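Local coordinates for protein probable fumarate reductase Ifc3 (PDB 1QO8) that catalyses in vitro the essentially one-way reduction of fumarate to succinate, using an FAD and four covalently bound haems c, and may take part in electron transport to ferric iron, at residues M351-K365 with K493-A506. Numbering follows the deposited sequence.
With FAD (flavin-adenine dinucleotide), chain G.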
loop_
_atom_site.group_PDB
_atom_site.type_symbol
_atom_site.label_atom_id
_atom_site.label_comp_id
_atom_site.label_asym_id
_atom_site.label_seq_id
_atom_site.Cartn_x
_atom_site.Cartn_y
_atom_site.Cartn_z
ATOM N N MET A 351 7.550 2.081 3.915
ATOM C CA MET A 351 7.243 0.692 3.830
ATOM C C MET A 351 7.977 0.040 2.664
ATOM O O MET A 351 8.490 0.721 1.737
ATOM C CB MET A 351 5.757 0.432 3.679
ATOM C CG MET A 351 4.725 1.083 4.592
ATOM S SD MET A 351 4.990 0.424 6.247
ATOM C CE MET A 351 5.016 1.889 7.286
ATOM N N THR A 352 8.130 -1.254 2.669
ATOM C CA THR A 352 8.758 -1.971 1.520
ATOM C C THR A 352 7.785 -3.043 1.036
ATOM O O THR A 352 7.336 -3.901 1.872
ATOM C CB THR A 352 10.100 -2.618 1.914
ATOM O OG1 THR A 352 11.083 -1.652 2.288
ATOM C CG2 THR A 352 10.746 -3.451 0.792
ATOM N N ASP A 353 7.488 -3.093 -0.259
ATOM C CA ASP A 353 6.560 -4.097 -0.776
ATOM C C ASP A 353 5.340 -4.286 0.106
ATOM O O ASP A 353 4.878 -5.452 0.340
ATOM C CB ASP A 353 7.240 -5.494 -0.981
ATOM C CG ASP A 353 8.535 -5.460 -1.754
ATOM O OD1 ASP A 353 8.607 -4.666 -2.746
ATOM O OD2 ASP A 353 9.527 -6.175 -1.471
ATOM N N ILE A 354 4.662 -3.190 0.510
ATOM C CA ILE A 354 3.803 -3.241 1.702
ATOM C C ILE A 354 2.622 -4.177 1.498
ATOM O O ILE A 354 2.092 -4.908 2.365
ATOM C CB ILE A 354 3.329 -1.838 2.079
ATOM C CG1 ILE A 354 2.478 -1.778 3.346
ATOM C CG2 ILE A 354 2.550 -1.219 0.910
ATOM C CD1 ILE A 354 3.230 -2.184 4.628
ATOM N N ASP A 355 2.191 -4.265 0.232
ATOM C CA ASP A 355 0.918 -4.933 -0.071
ATOM C C ASP A 355 1.112 -6.412 -0.443
ATOM O O ASP A 355 0.089 -7.049 -0.734
ATOM C CB ASP A 355 0.136 -4.165 -1.120
ATOM C CG ASP A 355 0.764 -3.864 -2.458
ATOM O OD1 ASP A 355 1.999 -3.731 -2.517
ATOM O OD2 ASP A 355 0.007 -3.777 -3.443
ATOM N N TRP A 356 2.256 -7.013 -0.271
ATOM C CA TRP A 356 2.557 -8.358 -0.801
ATOM C C TRP A 356 2.209 -9.419 0.266
ATOM O O TRP A 356 2.782 -9.324 1.365
ATOM C CB TRP A 356 3.992 -8.514 -1.366
ATOM C CG TRP A 356 3.976 -7.900 -2.746
ATOM C CD1 TRP A 356 4.285 -6.609 -3.078
ATOM C CD2 TRP A 356 3.578 -8.532 -3.959
ATOM N NE1 TRP A 356 4.112 -6.381 -4.425
ATOM C CE2 TRP A 356 3.661 -7.550 -4.979
ATOM C CE3 TRP A 356 3.118 -9.814 -4.260
ATOM C CZ2 TRP A 356 3.303 -7.834 -6.304
ATOM C CZ3 TRP A 356 2.741 -10.079 -5.571
ATOM C CH2 TRP A 356 2.890 -9.110 -6.575
ATOM N N VAL A 357 1.123 -10.141 0.026
ATOM C CA VAL A 357 0.546 -11.113 0.948
ATOM C C VAL A 357 0.520 -12.536 0.332
ATOM O O VAL A 357 0.189 -12.843 -0.830
ATOM C CB VAL A 357 -0.865 -10.692 1.376
ATOM C CG1 VAL A 357 -1.528 -11.667 2.362
ATOM C CG2 VAL A 357 -0.815 -9.254 1.948
ATOM N N GLN A 358 1.168 -13.416 1.119
ATOM C CA GLN A 358 1.274 -14.839 0.738
ATOM C C GLN A 358 0.155 -15.587 1.448
ATOM O O GLN A 358 -0.146 -15.383 2.633
ATOM C CB GLN A 358 2.603 -15.456 1.018
ATOM C CG GLN A 358 2.632 -17.003 0.844
ATOM C CD GLN A 358 3.970 -17.390 1.434
ATOM O OE1 GLN A 358 4.108 -17.505 2.640
ATOM N NE2 GLN A 358 4.955 -17.530 0.561
ATOM N N ALA A 359 -0.413 -16.482 0.628
ATOM C CA ALA A 359 -1.491 -17.323 1.173
ATOM C C ALA A 359 -1.204 -18.808 1.020
ATOM O O ALA A 359 -0.468 -19.175 0.135
ATOM C CB ALA A 359 -2.765 -17.081 0.357
ATOM N N HIS A 360 -2.073 -19.639 1.572
ATOM C CA HIS A 360 -1.915 -21.092 1.421
ATOM C C HIS A 360 -3.258 -21.551 0.913
ATOM O O HIS A 360 -4.289 -21.148 1.397
ATOM C CB HIS A 360 -1.476 -21.711 2.757
ATOM C CG HIS A 360 -1.380 -23.203 2.663
ATOM N ND1 HIS A 360 -0.202 -23.897 2.652
ATOM C CD2 HIS A 360 -2.359 -24.143 2.600
ATOM C CE1 HIS A 360 -0.436 -25.199 2.547
ATOM N NE2 HIS A 360 -1.727 -25.341 2.583
ATOM N N PRO A 361 -3.287 -22.402 -0.112
ATOM C CA PRO A 361 -4.502 -22.892 -0.666
ATOM C C PRO A 361 -5.511 -23.610 0.145
ATOM O O PRO A 361 -6.703 -23.542 -0.164
ATOM C CB PRO A 361 -4.080 -23.707 -1.918
ATOM C CG PRO A 361 -2.646 -23.935 -1.727
ATOM C CD PRO A 361 -2.033 -22.982 -0.708
ATOM N N THR A 362 -5.269 -24.513 1.078
ATOM C CA THR A 362 -6.244 -25.295 1.762
ATOM C C THR A 362 -5.861 -25.313 3.259
ATOM O O THR A 362 -5.040 -26.118 3.776
ATOM C CB THR A 362 -6.164 -26.778 1.188
ATOM O OG1 THR A 362 -4.809 -27.188 1.327
ATOM C CG2 THR A 362 -6.592 -26.806 -0.272
ATOM N N VAL A 363 -6.249 -24.220 3.948
ATOM C CA VAL A 363 -6.154 -24.129 5.432
ATOM C C VAL A 363 -7.450 -24.631 6.024
ATOM O O VAL A 363 -8.514 -24.317 5.448
ATOM C CB VAL A 363 -5.994 -22.609 5.835
ATOM C CG1 VAL A 363 -5.907 -22.386 7.302
ATOM C CG2 VAL A 363 -4.657 -22.123 5.229
ATOM N N GLY A 364 -7.421 -25.322 7.183
ATOM C CA GLY A 364 -8.724 -25.761 7.699
ATOM C C GLY A 364 -9.669 -24.631 7.965
ATOM O O GLY A 364 -9.229 -23.583 8.433
ATOM N N LYS A 365 -10.964 -24.736 7.765
ATOM C CA LYS A 365 -11.862 -23.619 7.910
ATOM C C LYS A 365 -12.335 -23.529 9.371
ATOM O O LYS A 365 -12.524 -22.444 9.949
ATOM C CB LYS A 365 -12.976 -23.632 6.869
ATOM C CG LYS A 365 -13.311 -22.218 6.367
ATOM C CD LYS A 365 -14.782 -21.972 6.070
ATOM C CE LYS A 365 -15.118 -20.482 6.113
ATOM N NZ LYS A 365 -14.232 -19.638 5.244
ATOM N N LYS A 493 -12.875 -29.628 6.126
ATOM C CA LYS A 493 -13.318 -28.377 5.494
ATOM C C LYS A 493 -12.191 -27.386 5.311
ATOM O O LYS A 493 -11.416 -27.195 6.249
ATOM C CB LYS A 493 -14.457 -27.795 6.333
ATOM C CG LYS A 493 -15.155 -26.577 5.704
ATOM C CD LYS A 493 -16.290 -26.283 6.727
ATOM C CE LYS A 493 -17.374 -25.386 6.276
ATOM N NZ LYS A 493 -18.365 -25.204 7.444
ATOM N N VAL A 494 -11.913 -26.906 4.074
ATOM C CA VAL A 494 -10.750 -26.017 3.856
ATOM C C VAL A 494 -11.053 -24.789 3.049
ATOM O O VAL A 494 -12.099 -24.667 2.440
ATOM C CB VAL A 494 -9.620 -26.760 3.134
ATOM C CG1 VAL A 494 -9.298 -28.049 3.898
ATOM C CG2 VAL A 494 -10.065 -27.131 1.686
ATOM N N ALA A 495 -10.182 -23.801 3.040
ATOM C CA ALA A 495 -10.253 -22.574 2.301
ATOM C C ALA A 495 -8.861 -21.992 2.269
ATOM O O ALA A 495 -7.982 -22.278 3.084
ATOM C CB ALA A 495 -11.303 -21.666 2.950
ATOM N N PRO A 496 -8.514 -21.307 1.170
ATOM C CA PRO A 496 -7.213 -20.668 1.152
ATOM C C PRO A 496 -7.116 -19.715 2.364
ATOM O O PRO A 496 -8.092 -19.153 2.796
ATOM C CB PRO A 496 -7.183 -19.888 -0.158
ATOM C CG PRO A 496 -8.440 -20.187 -0.854
ATOM C CD PRO A 496 -9.429 -20.866 0.128
ATOM N N GLY A 497 -5.888 -19.611 2.912
ATOM C CA GLY A 497 -5.729 -18.807 4.114
ATOM C C GLY A 497 -4.544 -17.828 3.889
ATOM O O GLY A 497 -3.507 -18.254 3.396
ATOM N N ILE A 498 -4.754 -16.621 4.412
ATOM C CA ILE A 498 -3.602 -15.724 4.575
ATOM C C ILE A 498 -2.623 -16.386 5.490
ATOM O O ILE A 498 -2.924 -16.934 6.561
ATOM C CB ILE A 498 -4.083 -14.302 5.059
ATOM C CG1 ILE A 498 -4.863 -13.799 3.784
ATOM C CG2 ILE A 498 -2.872 -13.405 5.208
ATOM C CD1 ILE A 498 -5.960 -12.858 4.148
ATOM N N HIS A 499 -1.362 -16.358 5.190
ATOM C CA HIS A 499 -0.319 -17.040 5.869
ATOM C C HIS A 499 0.825 -16.128 6.164
ATOM O O HIS A 499 1.360 -16.363 7.257
ATOM C CB HIS A 499 0.164 -18.205 4.878
ATOM C CG HIS A 499 1.204 -19.038 5.560
ATOM N ND1 HIS A 499 0.788 -19.860 6.595
ATOM C CD2 HIS A 499 2.521 -19.228 5.415
ATOM C CE1 HIS A 499 1.855 -20.529 7.093
ATOM N NE2 HIS A 499 2.905 -20.110 6.429
ATOM N N HIS A 500 1.252 -15.185 5.333
ATOM C CA HIS A 500 2.497 -14.509 5.768
ATOM C C HIS A 500 2.376 -13.168 5.038
ATOM O O HIS A 500 2.006 -13.151 3.863
ATOM C CB HIS A 500 3.754 -15.218 5.361
ATOM C CG HIS A 500 5.039 -14.536 5.799
ATOM N ND1 HIS A 500 5.623 -14.763 6.980
ATOM C CD2 HIS A 500 5.800 -13.573 5.122
ATOM C CE1 HIS A 500 6.777 -14.056 7.082
ATOM N NE2 HIS A 500 6.868 -13.292 6.013
ATOM N N THR A 501 2.697 -12.039 5.677
ATOM C CA THR A 501 2.777 -10.801 4.914
ATOM C C THR A 501 4.201 -10.360 4.709
ATOM O O THR A 501 4.798 -9.833 5.640
ATOM C CB THR A 501 1.971 -9.688 5.656
ATOM O OG1 THR A 501 2.451 -9.542 6.997
ATOM C CG2 THR A 501 0.553 -10.164 5.782
ATOM N N MET A 502 4.785 -10.605 3.541
ATOM C CA MET A 502 6.127 -10.251 3.213
ATOM C C MET A 502 6.325 -8.732 3.293
ATOM O O MET A 502 7.486 -8.369 3.561
ATOM C CB MET A 502 6.527 -10.537 1.710
ATOM C CG MET A 502 6.667 -12.045 1.337
ATOM S SD MET A 502 5.214 -13.103 1.334
ATOM C CE MET A 502 4.227 -12.517 -0.041
ATOM N N GLY A 503 5.346 -7.903 2.976
ATOM C CA GLY A 503 5.617 -6.492 3.006
ATOM C C GLY A 503 5.616 -5.988 4.462
ATOM O O GLY A 503 5.118 -6.704 5.371
ATOM N N GLY A 504 6.185 -4.820 4.665
ATOM C CA GLY A 504 6.113 -4.249 6.026
ATOM C C GLY A 504 6.923 -2.932 6.021
ATOM O O GLY A 504 7.146 -2.339 4.981
ATOM N N VAL A 505 7.445 -2.619 7.148
ATOM C CA VAL A 505 8.228 -1.379 7.460
ATOM C C VAL A 505 9.508 -1.460 6.702
ATOM O O VAL A 505 10.172 -2.513 6.669
ATOM C CB VAL A 505 8.251 -1.521 8.978
ATOM C CG1 VAL A 505 9.594 -1.818 9.645
ATOM C CG2 VAL A 505 7.276 -0.609 9.635
ATOM N N ALA A 506 9.936 -0.389 6.027
ATOM C CA ALA A 506 11.260 -0.400 5.430
ATOM C C ALA A 506 12.370 -0.321 6.472
ATOM O O ALA A 506 12.420 0.452 7.438
ATOM C CB ALA A 506 11.445 0.769 4.450
HETATM P PA FAD G . 5.494 -13.180 15.652
HETATM O O1A FAD G . 6.079 -14.502 16.045
HETATM O O2A FAD G . 4.211 -13.085 15.226
HETATM O O5B FAD G . 5.335 -12.486 17.052
HETATM C C5B FAD G . 4.965 -11.055 17.210
HETATM C C4B FAD G . 4.673 -10.792 18.771
HETATM O O4B FAD G . 4.314 -9.325 18.809
HETATM C C3B FAD G . 3.349 -11.490 19.226
HETATM O O3B FAD G . 3.387 -12.402 20.229
HETATM C C2B FAD G . 2.265 -10.350 19.217
HETATM O O2B FAD G . 1.208 -10.502 20.196
HETATM C C1B FAD G . 3.111 -9.219 19.669
HETATM N N9A FAD G . 2.573 -7.907 19.287
HETATM C C8A FAD G . 1.916 -7.552 18.135
HETATM N N7A FAD G . 1.469 -6.327 18.177
HETATM C C5A FAD G . 1.847 -5.827 19.419
HETATM C C6A FAD G . 1.582 -4.569 20.111
HETATM N N6A FAD G . 0.915 -3.575 19.591
HETATM N N1A FAD G . 2.160 -4.471 21.334
HETATM C C2A FAD G . 2.799 -5.516 21.961
HETATM N N3A FAD G . 3.068 -6.717 21.401
HETATM C C4A FAD G . 2.538 -6.801 20.151
HETATM N N1 FAD G . 8.343 -19.534 8.470
HETATM C C2 FAD G . 9.455 -20.205 8.335
HETATM O O2 FAD G . 10.502 -19.812 7.938
HETATM N N3 FAD G . 9.559 -21.588 8.675
HETATM C C4 FAD G . 8.397 -22.169 9.174
HETATM O O4 FAD G . 8.395 -23.338 9.435
HETATM C C4X FAD G . 7.152 -21.408 9.252
HETATM N N5 FAD G . 6.025 -22.002 9.673
HETATM C C5X FAD G . 4.882 -21.292 9.829
HETATM C C6 FAD G . 3.745 -21.970 10.288
HETATM C C7 FAD G . 2.572 -21.277 10.464
HETATM C C7M FAD G . 1.316 -21.925 10.953
HETATM C C8 FAD G . 2.567 -19.858 10.208
HETATM C C8M FAD G . 1.314 -19.078 10.466
HETATM C C9 FAD G . 3.687 -19.187 9.789
HETATM C C9A FAD G . 4.866 -19.863 9.588
HETATM N N10 FAD G . 6.069 -19.291 9.128
HETATM C C10 FAD G . 7.190 -20.008 8.952
HETATM C "C1'" FAD G . 6.258 -17.808 9.205
HETATM C "C2'" FAD G . 7.123 -17.450 10.460
HETATM O "O2'" FAD G . 6.574 -18.377 11.456
HETATM C "C3'" FAD G . 6.622 -16.059 10.919
HETATM O "O3'" FAD G . 6.812 -15.085 9.885
HETATM C "C4'" FAD G . 7.684 -15.518 11.934
HETATM O "O4'" FAD G . 7.555 -16.416 13.077
HETATM C "C5'" FAD G . 7.163 -14.106 12.385
HETATM O "O5'" FAD G . 8.012 -13.817 13.665
HETATM P P FAD G . 7.958 -12.462 14.395
HETATM O O1P FAD G . 8.953 -12.605 15.524
HETATM O O2P FAD G . 8.149 -11.529 13.377
HETATM O O3P FAD G . 6.564 -12.341 14.773
#
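Thr-352 pairs with Gly-504 through two backbone hydrogen bonds, part of a long antiparallel pairing, interrupted by turns and bulges, inside the flavoprotein part of the chain. A type I turn from Asp-353 to Trp-356 follows, Asp-353 O lying 3.0 Å from Gly-503 CA. Val-357 then sets CG1 on Ile-498 CG2 at 3.6 Å.

Gln-358 sits opposite a classic beta bulge: its O accepts from both His-499 N and His-500 N, which brings two consecutive histidines to the FAD. With CG anti to the backbone N (chi1 170°) and the chain extended, its OE1 reaches the edge of the His-499 ring, 3.6 Å from CD2, while Asn-538 and the Arg-539 carbonyl hold NE2. Met-502 CE packs 3.5 Å from Gln-358 CB.

The His-499 ring, tied through ND1 to Ser-331, meets the flavin obliquely, CE1 3.3 Å from FAD C8; it probably binds fumarate and succinate, as in related enzymes. With an alanine here the ring is gone, and Ser-331 OG is likely to be left without its mate and a gap opened beside the flavin. FAD O3' lies at the His-500 ring edge, 3.0 Å from CE1.

His-360, probably a succinate ligand, exchanges two backbone bonds with Gly-497. After the corner at Pro-361, Val-363 pairs with Ala-495 and lays CG2 over Gly-497, 3.6 Å from its N.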